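PDB 3TUF: stage III sporulation protein AH from Bacillus subtilis, which pairs with SpoIIQ to form an intercellular channel between mother cell and forespore, through which forespore-specific sigma-G activation is triggered during sporulation. Local coordinates for residues 147-152 / 160-165; 155-160 / 188-193. One frame throughout, in Å; residues are numbered along the deposited sequence.

Contact 1 (147-152 / 160-165); sequences EDALVN and ITVKSD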
ATOM      1  N   GLU B 147      13.788 -10.765   6.788  1.00 63.68           N
ATOM      2  CA  GLU B 147      14.349  -9.400   6.760  1.00 67.51           C
ATOM      3  C   GLU B 147      13.600  -8.423   5.810  1.00 57.94           C
ATOM      4  O   GLU B 147      13.412  -7.238   6.116  1.00 63.03           O
ATOM      5  CB  GLU B 147      15.844  -9.480   6.452  1.00 84.79           C
ATOM      6  CG  GLU B 147      16.532  -8.168   6.149  1.00101.25           C
ATOM      7  CD  GLU B 147      17.376  -8.279   4.889  1.00110.79           C
ATOM      8  OE1 GLU B 147      17.276  -7.376   4.019  1.00124.70           O
ATOM      9  OE2 GLU B 147      18.111  -9.292   4.753  1.00112.81           O
ATOM     10  N   ASP B 148      13.147  -8.924   4.672  1.00 52.37           N
ATOM     11  CA  ASP B 148      12.278  -8.137   3.802  1.00 57.48           C
ATOM     12  C   ASP B 148      11.479  -9.122   2.950  1.00 50.37           C
ATOM     13  O   ASP B 148      11.892 -10.280   2.805  1.00 46.54           O
ATOM     14  CB  ASP B 148      13.107  -7.200   2.908  1.00 51.66           C
ATOM     15  CG  ASP B 148      12.273  -6.048   2.319  1.00 57.03           C
ATOM     16  OD1 ASP B 148      11.026  -5.996   2.535  1.00 61.02           O
ATOM     17  OD2 ASP B 148      12.875  -5.178   1.634  1.00 64.62           O
ATOM     18  N   ALA B 149      10.348  -8.665   2.405  1.00 44.92           N
ATOM     19  CA  ALA B 149       9.507  -9.470   1.527  1.00 46.84           C
ATOM     20  C   ALA B 149       8.778  -8.607   0.527  1.00 43.40           C
ATOM     21  O   ALA B 149       8.502  -7.445   0.808  1.00 53.15           O
ATOM     22  CB  ALA B 149       8.487 -10.233   2.329  1.00 53.84           C
ATOM     23  N   LEU B 150       8.402  -9.193  -0.615  1.00 42.76           N
ATOM     24  CA  LEU B 150       7.739  -8.438  -1.673  1.00 42.62           C
ATOM     25  C   LEU B 150       6.662  -9.299  -2.296  1.00 40.26           C
ATOM     26  O   LEU B 150       6.924 -10.484  -2.586  1.00 42.53           O
ATOM     27  CB  LEU B 150       8.794  -8.068  -2.696  1.00 42.07           C
ATOM     28  CG  LEU B 150       8.381  -7.527  -4.030  1.00 46.20           C
ATOM     29  CD1 LEU B 150       7.745  -6.191  -3.851  1.00 47.51           C
ATOM     30  CD2 LEU B 150       9.687  -7.439  -4.918  1.00 41.63           C
ATOM     31  N   VAL B 151       5.489  -8.728  -2.516  1.00 30.36           N
ATOM     32  CA  VAL B 151       4.299  -9.520  -2.802  1.00 33.90           C
ATOM     33  C   VAL B 151       3.486  -8.795  -3.835  1.00 38.79           C
ATOM     34  O   VAL B 151       3.058  -7.632  -3.638  1.00 34.26           O
ATOM     35  CB  VAL B 151       3.331  -9.678  -1.549  1.00 31.52           C
ATOM     36  CG1 VAL B 151       1.936 -10.344  -1.940  1.00 36.83           C
ATOM     37  CG2 VAL B 151       3.974 -10.462  -0.384  1.00 32.89           C
ATOM     38  N   ASN B 152       3.205  -9.489  -4.923  1.00 45.26           N
ATOM     39  CA  ASN B 152       2.378  -8.919  -5.964  1.00 44.81           C
ATOM     40  C   ASN B 152       1.243  -9.882  -6.146  1.00 47.44           C
ATOM     41  O   ASN B 152       1.451 -11.052  -6.521  1.00 59.89           O
ATOM     42  CB  ASN B 152       3.191  -8.653  -7.266  1.00 39.62           C
ATOM     43  CG  ASN B 152       2.303  -8.199  -8.454  1.00 41.77           C
ATOM     44  OD1 ASN B 152       1.114  -8.508  -8.566  1.00 45.60           O
ATOM     45  ND2 ASN B 152       2.914  -7.477  -9.367  1.00 48.60           N
ATOM     46  N   ILE B 160       5.658 -13.853  -4.646  1.00 34.55           N
ATOM     47  CA  ILE B 160       6.095 -13.427  -3.347  1.00 30.78           C
ATOM     48  C   ILE B 160       7.537 -13.689  -3.358  1.00 34.99           C
ATOM     49  O   ILE B 160       7.983 -14.816  -3.656  1.00 33.97           O
ATOM     50  CB  ILE B 160       5.544 -14.328  -2.270  1.00 35.86           C
ATOM     51  CG1 ILE B 160       4.008 -14.265  -2.279  1.00 36.55           C
ATOM     52  CG2 ILE B 160       6.219 -14.034  -0.828  1.00 33.11           C
ATOM     53  CD1 ILE B 160       3.399 -15.240  -1.258  1.00 26.71           C
ATOM     54  N   THR B 161       8.294 -12.653  -3.030  1.00 31.82           N
ATOM     55  CA  THR B 161       9.733 -12.811  -3.036  1.00 38.25           C
ATOM     56  C   THR B 161      10.201 -12.416  -1.676  1.00 37.44           C
ATOM     57  O   THR B 161       9.756 -11.385  -1.102  1.00 42.41           O
ATOM     58  CB  THR B 161      10.425 -11.986  -4.154  1.00 37.12           C
ATOM     59  OG1 THR B 161       9.649 -12.100  -5.357  1.00 40.60           O
ATOM     60  CG2 THR B 161      11.882 -12.494  -4.399  1.00 35.62           C
ATOM     61  N   VAL B 162      11.076 -13.258  -1.150  1.00 40.73           N
ATOM     62  CA  VAL B 162      11.499 -13.145   0.217  1.00 44.30           C
ATOM     63  C   VAL B 162      13.034 -13.106   0.192  1.00 50.34           C
ATOM     64  O   VAL B 162      13.681 -13.849  -0.564  1.00 56.53           O
ATOM     65  CB  VAL B 162      10.839 -14.306   1.006  1.00 43.26           C
ATOM     66  CG1 VAL B 162      11.727 -14.857   2.086  1.00 52.39           C
ATOM     67  CG2 VAL B 162       9.491 -13.836   1.547  1.00 44.79           C
ATOM     68  N   LYS B 163      13.620 -12.171   0.938  1.00 56.75           N
ATOM     69  CA  LYS B 163      15.069 -12.151   1.146  1.00 63.26           C
ATOM     70  C   LYS B 163      15.425 -13.313   2.044  1.00 65.98           C
ATOM     71  O   LYS B 163      14.828 -13.438   3.108  1.00 67.89           O
ATOM     72  CB  LYS B 163      15.479 -10.852   1.832  1.00 63.64           C
ATOM     73  CG  LYS B 163      15.972  -9.751   0.871  1.00 74.77           C
ATOM     74  CD  LYS B 163      17.395 -10.006   0.360  1.00 89.52           C
ATOM     75  CE  LYS B 163      18.040  -8.734  -0.221  1.00 95.06           C
ATOM     76  NZ  LYS B 163      18.590  -7.888   0.874  1.00 93.44           N
ATOM     77  N   SER B 164      16.360 -14.167   1.626  1.00 68.92           N
ATOM     78  CA  SER B 164      16.787 -15.330   2.434  1.00 79.39           C
ATOM     79  C   SER B 164      17.897 -16.157   1.771  1.00 87.71           C
ATOM     80  O   SER B 164      17.889 -16.368   0.543  1.00 91.66           O
ATOM     81  CB  SER B 164      15.593 -16.256   2.780  1.00 75.65           C
ATOM     82  OG  SER B 164      15.945 -17.252   3.729  1.00 71.98           O
ATOM     83  N   ASP B 165      18.829 -16.645   2.593  1.00 79.49           N
ATOM     84  CA  ASP B 165      19.935 -17.474   2.116  1.00 93.47           C
ATOM     85  C   ASP B 165      19.573 -18.933   2.083  1.00 91.86           C
ATOM     86  O   ASP B 165      19.820 -19.622   1.097  1.00100.12           O
ATOM     87  CB  ASP B 165      21.165 -17.244   2.969  1.00 96.82           C
ATOM     88  CG  ASP B 165      21.798 -15.909   2.678  1.00101.49           C
ATOM     89  OD1 ASP B 165      22.069 -15.621   1.477  1.00103.07           O
ATOM     90  OD2 ASP B 165      21.992 -15.138   3.643  1.00109.87           O
TER
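E147 holds its CG anti to the backbone N (chi1 170°), while K163 bends at chi2 (-76°) and again at chi4; the two side chains therefore run alongside each other and point the same way across the mouth of the beta hairpin formed by strands 149-152 and 157-163. Their ends meet in a long salt bridge, weak as a hydrogen bond, with K163 NZ 3.4 Å from E147 OE1.

The hairpin itself is held by backbone. L150 and T161 form an antiparallel hydrogen-bonded pair: L150 N to T161 O and T161 N to L150 O are both 2.6 Å, and each donor sits nearly along the C=O axis. A third bond, K163 N to D148 O at 3.2 Å, comes from above the carbonyl plane.

On one face of the hairpin lie A149, V151, I160 and V162. Here A149 CB meets V162 CG2 at 3.8 Å, and V151 CG2 meets I160 CG2 at 4.2 Å, methyl against methyl across the two non-hydrogen-bonded pairs. Helix 114-143 packs on this buried face, with I141 touching both A149 and V162. L150 and T161 project from the reverse face, where L150, its CG anti to N, reaches F85, Y88 and R89 of helix 84-107.

D148 ties the start of the hairpin to that same helix: its carboxylate makes a salt bridge with R89 NH2, and the same oxygen, D148 OD1, takes the N-H of A149 at 2.8 Å from above the carboxylate plane.

Contact 2 (155-160 / 188-193); sequences GDKINI and DVAVTF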
ATOM      1  N   GLY B 155      -2.465 -10.577 -10.348  1.00 53.65           N
ATOM      2  CA  GLY B 155      -3.035 -11.308 -11.468  1.00 57.06           C
ATOM      3  C   GLY B 155      -3.628 -12.671 -11.149  1.00 70.21           C
ATOM      4  O   GLY B 155      -4.353 -12.839 -10.177  1.00 62.64           O
ATOM      5  N   ASP B 156      -3.308 -13.637 -12.009  1.00 70.62           N
ATOM      6  CA  ASP B 156      -3.723 -15.013 -11.848  1.00 71.79           C
ATOM      7  C   ASP B 156      -2.844 -15.735 -10.839  1.00 61.73           C
ATOM      8  O   ASP B 156      -3.247 -16.742 -10.280  1.00 60.94           O
ATOM      9  CB  ASP B 156      -3.611 -15.734 -13.185  1.00 73.20           C
ATOM     10  CG  ASP B 156      -4.827 -15.512 -14.092  1.00 98.36           C
ATOM     11  OD1 ASP B 156      -5.864 -14.992 -13.596  1.00100.75           O
ATOM     12  OD2 ASP B 156      -4.737 -15.884 -15.299  1.00104.34           O
ATOM     13  N   LYS B 157      -1.637 -15.243 -10.631  1.00 52.01           N
ATOM     14  CA  LYS B 157      -0.731 -15.885  -9.753  1.00 47.87           C
ATOM     15  C   LYS B 157      -0.449 -14.817  -8.738  1.00 52.31           C
ATOM     16  O   LYS B 157      -0.650 -13.621  -9.034  1.00 58.85           O
ATOM     17  CB  LYS B 157       0.528 -16.170 -10.520  1.00 58.76           C
ATOM     18  CG  LYS B 157       1.288 -17.345  -9.978  1.00 64.69           C
ATOM     19  CD  LYS B 157       2.789 -17.153 -10.062  1.00 62.60           C
ATOM     20  CE  LYS B 157       3.294 -17.438 -11.452  1.00 77.09           C
ATOM     21  NZ  LYS B 157       4.755 -17.768 -11.393  1.00 78.90           N
ATOM     22  N   ILE B 158      -0.020 -15.240  -7.544  1.00 45.19           N
ATOM     23  CA  ILE B 158       0.512 -14.345  -6.528  1.00 43.97           C
ATOM     24  C   ILE B 158       2.028 -14.579  -6.409  1.00 40.63           C
ATOM     25  O   ILE B 158       2.478 -15.689  -6.089  1.00 43.57           O
ATOM     26  CB  ILE B 158      -0.068 -14.684  -5.144  1.00 41.73           C
ATOM     27  CG1 ILE B 158      -1.604 -14.859  -5.154  1.00 48.49           C
ATOM     28  CG2 ILE B 158       0.385 -13.703  -4.140  1.00 47.43           C
ATOM     29  CD1 ILE B 158      -2.438 -13.762  -5.884  1.00 49.33           C
ATOM     30  N   ASN B 159       2.827 -13.551  -6.616  1.00 39.10           N
ATOM     31  CA  ASN B 159       4.273 -13.705  -6.542  1.00 34.81           C
ATOM     32  C   ASN B 159       4.784 -13.115  -5.311  1.00 36.11           C
ATOM     33  O   ASN B 159       4.397 -11.977  -4.963  1.00 44.57           O
ATOM     34  CB  ASN B 159       4.958 -13.012  -7.708  1.00 46.84           C
ATOM     35  CG  ASN B 159       4.850 -13.819  -8.914  1.00 51.11           C
ATOM     36  OD1 ASN B 159       3.973 -13.569  -9.785  1.00 57.07           O
ATOM     37  ND2 ASN B 159       5.670 -14.890  -8.969  1.00 53.63           N
ATOM     38  N   ILE B 160       5.658 -13.853  -4.646  1.00 34.55           N
ATOM     39  CA  ILE B 160       6.095 -13.427  -3.347  1.00 30.78           C
ATOM     40  C   ILE B 160       7.537 -13.689  -3.358  1.00 34.99           C
ATOM     41  O   ILE B 160       7.983 -14.816  -3.656  1.00 33.97           O
ATOM     42  CB  ILE B 160       5.544 -14.328  -2.270  1.00 35.86           C
ATOM     43  CG1 ILE B 160       4.008 -14.265  -2.279  1.00 36.55           C
ATOM     44  CG2 ILE B 160       6.219 -14.034  -0.828  1.00 33.11           C
ATOM     45  CD1 ILE B 160       3.399 -15.240  -1.258  1.00 26.71           C
ATOM     46  N   ASP B 188      -2.735 -19.433  -8.366  1.00 46.51           N
ATOM     47  CA  ASP B 188      -1.493 -20.134  -8.045  1.00 41.73           C
ATOM     48  C   ASP B 188      -0.773 -19.147  -7.139  1.00 43.51           C
ATOM     49  O   ASP B 188      -1.169 -17.972  -7.064  1.00 44.82           O
ATOM     50  CB  ASP B 188      -0.691 -20.569  -9.326  1.00 47.06           C
ATOM     51  CG  ASP B 188       0.591 -21.418  -8.989  1.00 63.91           C
ATOM     52  OD1 ASP B 188       0.713 -22.007  -7.864  1.00 55.73           O
ATOM     53  OD2 ASP B 188       1.514 -21.484  -9.850  1.00 61.83           O
ATOM     54  N   VAL B 189       0.239 -19.633  -6.437  1.00 34.37           N
ATOM     55  CA  VAL B 189       0.988 -18.851  -5.507  1.00 35.34           C
ATOM     56  C   VAL B 189       2.435 -19.288  -5.679  1.00 35.54           C
ATOM     57  O   VAL B 189       2.744 -20.464  -5.606  1.00 40.77           O
ATOM     58  CB  VAL B 189       0.542 -19.206  -4.059  1.00 32.00           C
ATOM     59  CG1 VAL B 189       1.496 -18.614  -3.049  1.00 34.55           C
ATOM     60  CG2 VAL B 189      -0.895 -18.749  -3.739  1.00 30.75           C
ATOM     61  N   ALA B 190       3.348 -18.353  -5.892  1.00 42.79           N
ATOM     62  CA  ALA B 190       4.732 -18.747  -6.034  1.00 40.80           C
ATOM     63  C   ALA B 190       5.578 -17.990  -5.027  1.00 37.41           C
ATOM     64  O   ALA B 190       5.253 -16.841  -4.680  1.00 41.42           O
ATOM     65  CB  ALA B 190       5.188 -18.483  -7.478  1.00 30.48           C
ATOM     66  N   VAL B 191       6.626 -18.614  -4.516  1.00 31.47           N
ATOM     67  CA  VAL B 191       7.414 -17.987  -3.482  1.00 29.98           C
ATOM     68  C   VAL B 191       8.829 -18.198  -3.846  1.00 33.15           C
ATOM     69  O   VAL B 191       9.274 -19.359  -3.924  1.00 40.42           O
ATOM     70  CB  VAL B 191       7.230 -18.711  -2.178  1.00 31.57           C
ATOM     71  CG1 VAL B 191       8.089 -18.084  -1.052  1.00 28.10           C
ATOM     72  CG2 VAL B 191       5.780 -18.669  -1.839  1.00 36.64           C
ATOM     73  N   THR B 192       9.559 -17.100  -4.060  1.00 39.92           N
ATOM     74  CA  THR B 192      10.968 -17.175  -4.435  1.00 42.03           C
ATOM     75  C   THR B 192      11.814 -16.657  -3.305  1.00 43.81           C
ATOM     76  O   THR B 192      11.471 -15.645  -2.719  1.00 45.88           O
ATOM     77  CB  THR B 192      11.194 -16.252  -5.611  1.00 42.13           C
ATOM     78  OG1 THR B 192      10.200 -16.544  -6.605  1.00 39.38           O
ATOM     79  CG2 THR B 192      12.600 -16.409  -6.185  1.00 43.01           C
ATOM     80  N   PHE B 193      12.922 -17.338  -3.020  1.00 50.75           N
ATOM     81  CA  PHE B 193      13.876 -16.928  -1.975  1.00 52.70           C
ATOM     82  C   PHE B 193      15.157 -16.392  -2.604  1.00 56.64           C
ATOM     83  O   PHE B 193      15.926 -17.149  -3.191  1.00 58.66           O
ATOM     84  CB  PHE B 193      14.234 -18.107  -1.069  1.00 54.47           C
ATOM     85  CG  PHE B 193      13.049 -18.704  -0.343  1.00 60.10           C
ATOM     86  CD1 PHE B 193      12.031 -19.371  -1.043  1.00 64.45           C
ATOM     87  CD2 PHE B 193      12.941 -18.601   1.011  1.00 60.23           C
ATOM     88  CE1 PHE B 193      10.901 -19.904  -0.377  1.00 58.56           C
ATOM     89  CE2 PHE B 193      11.834 -19.132   1.668  1.00 60.31           C
ATOM     90  CZ  PHE B 193      10.819 -19.790   0.969  1.00 58.68           C
TER
HETATM   91  O   HOH W   1       4.025 -20.528 -11.511  1.00 61.20           O
HETATM   92  O   HOH W   2       7.691 -15.838  -6.898  1.00 49.82           O
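At the amino end of the N159 carboxamide A190 CB sits obliquely, out of plane, 3.9 Å from ND2, and the D188 carboxylate has K157 CG standing to one side of its plane, 4.1 Å from OD2. These groups share one face of two parallel strands, 157-163 and 188-194, joined by a beta-alpha-beta crossover through helices 169-177 and 181-184. K157, bent at chi2 and chi3, runs beside D188 and lays its CD on A190 CB at 3.8 Å. NZ and OD2 are not in contact; one water bridges them. The carboxylate's stronger partners are S79 OG and L80 N of the SpoIIQ chain, whose strand pairs antiparallel with A190, V191 and T192 and carries the sheet across the interface.

Backbone bonds run in parallel register. The straightest is A190 N to I158 O, 2.8 Å at 176°, nearly along the C=O axis; I160 N to A190 O is weak. On the buried reverse face, I160 CD1 lies 4.3 Å from V189 CG1 and 4.2 Å from V191 CG2, while I176 of helix 169-177 packs on these valines.

T192 OG1 bonds to T77 OG1 of SpoIIQ and, at 2.6 Å, to a second water that accepts from N159 ND2 at 3.0 Å.

Contacts 1 and 2 are neighbouring seams of one mixed three-stranded sheet, their centres 11 Å apart, with strand 157-163 in the middle and I160 common to both. Along the chain the segments alternate: 147-152, 155-160, 160-165, 188-193. Contact 1 is the local antiparallel turn-back; contact 2 is the parallel return after two helices. Hydrogen bonds probably join them as well, N152 N to N159 O and V162 N to T192 O. From helix 114-143 onward, with short helix 181-184 counted as an addition, the helix-strand-strand-helix-strand order is consistent with the ring-building motif of secretion and flagellar relatives. Strand 188-194, at the rim of the sheet within this chain, is where SpoIIQ adds its own strand.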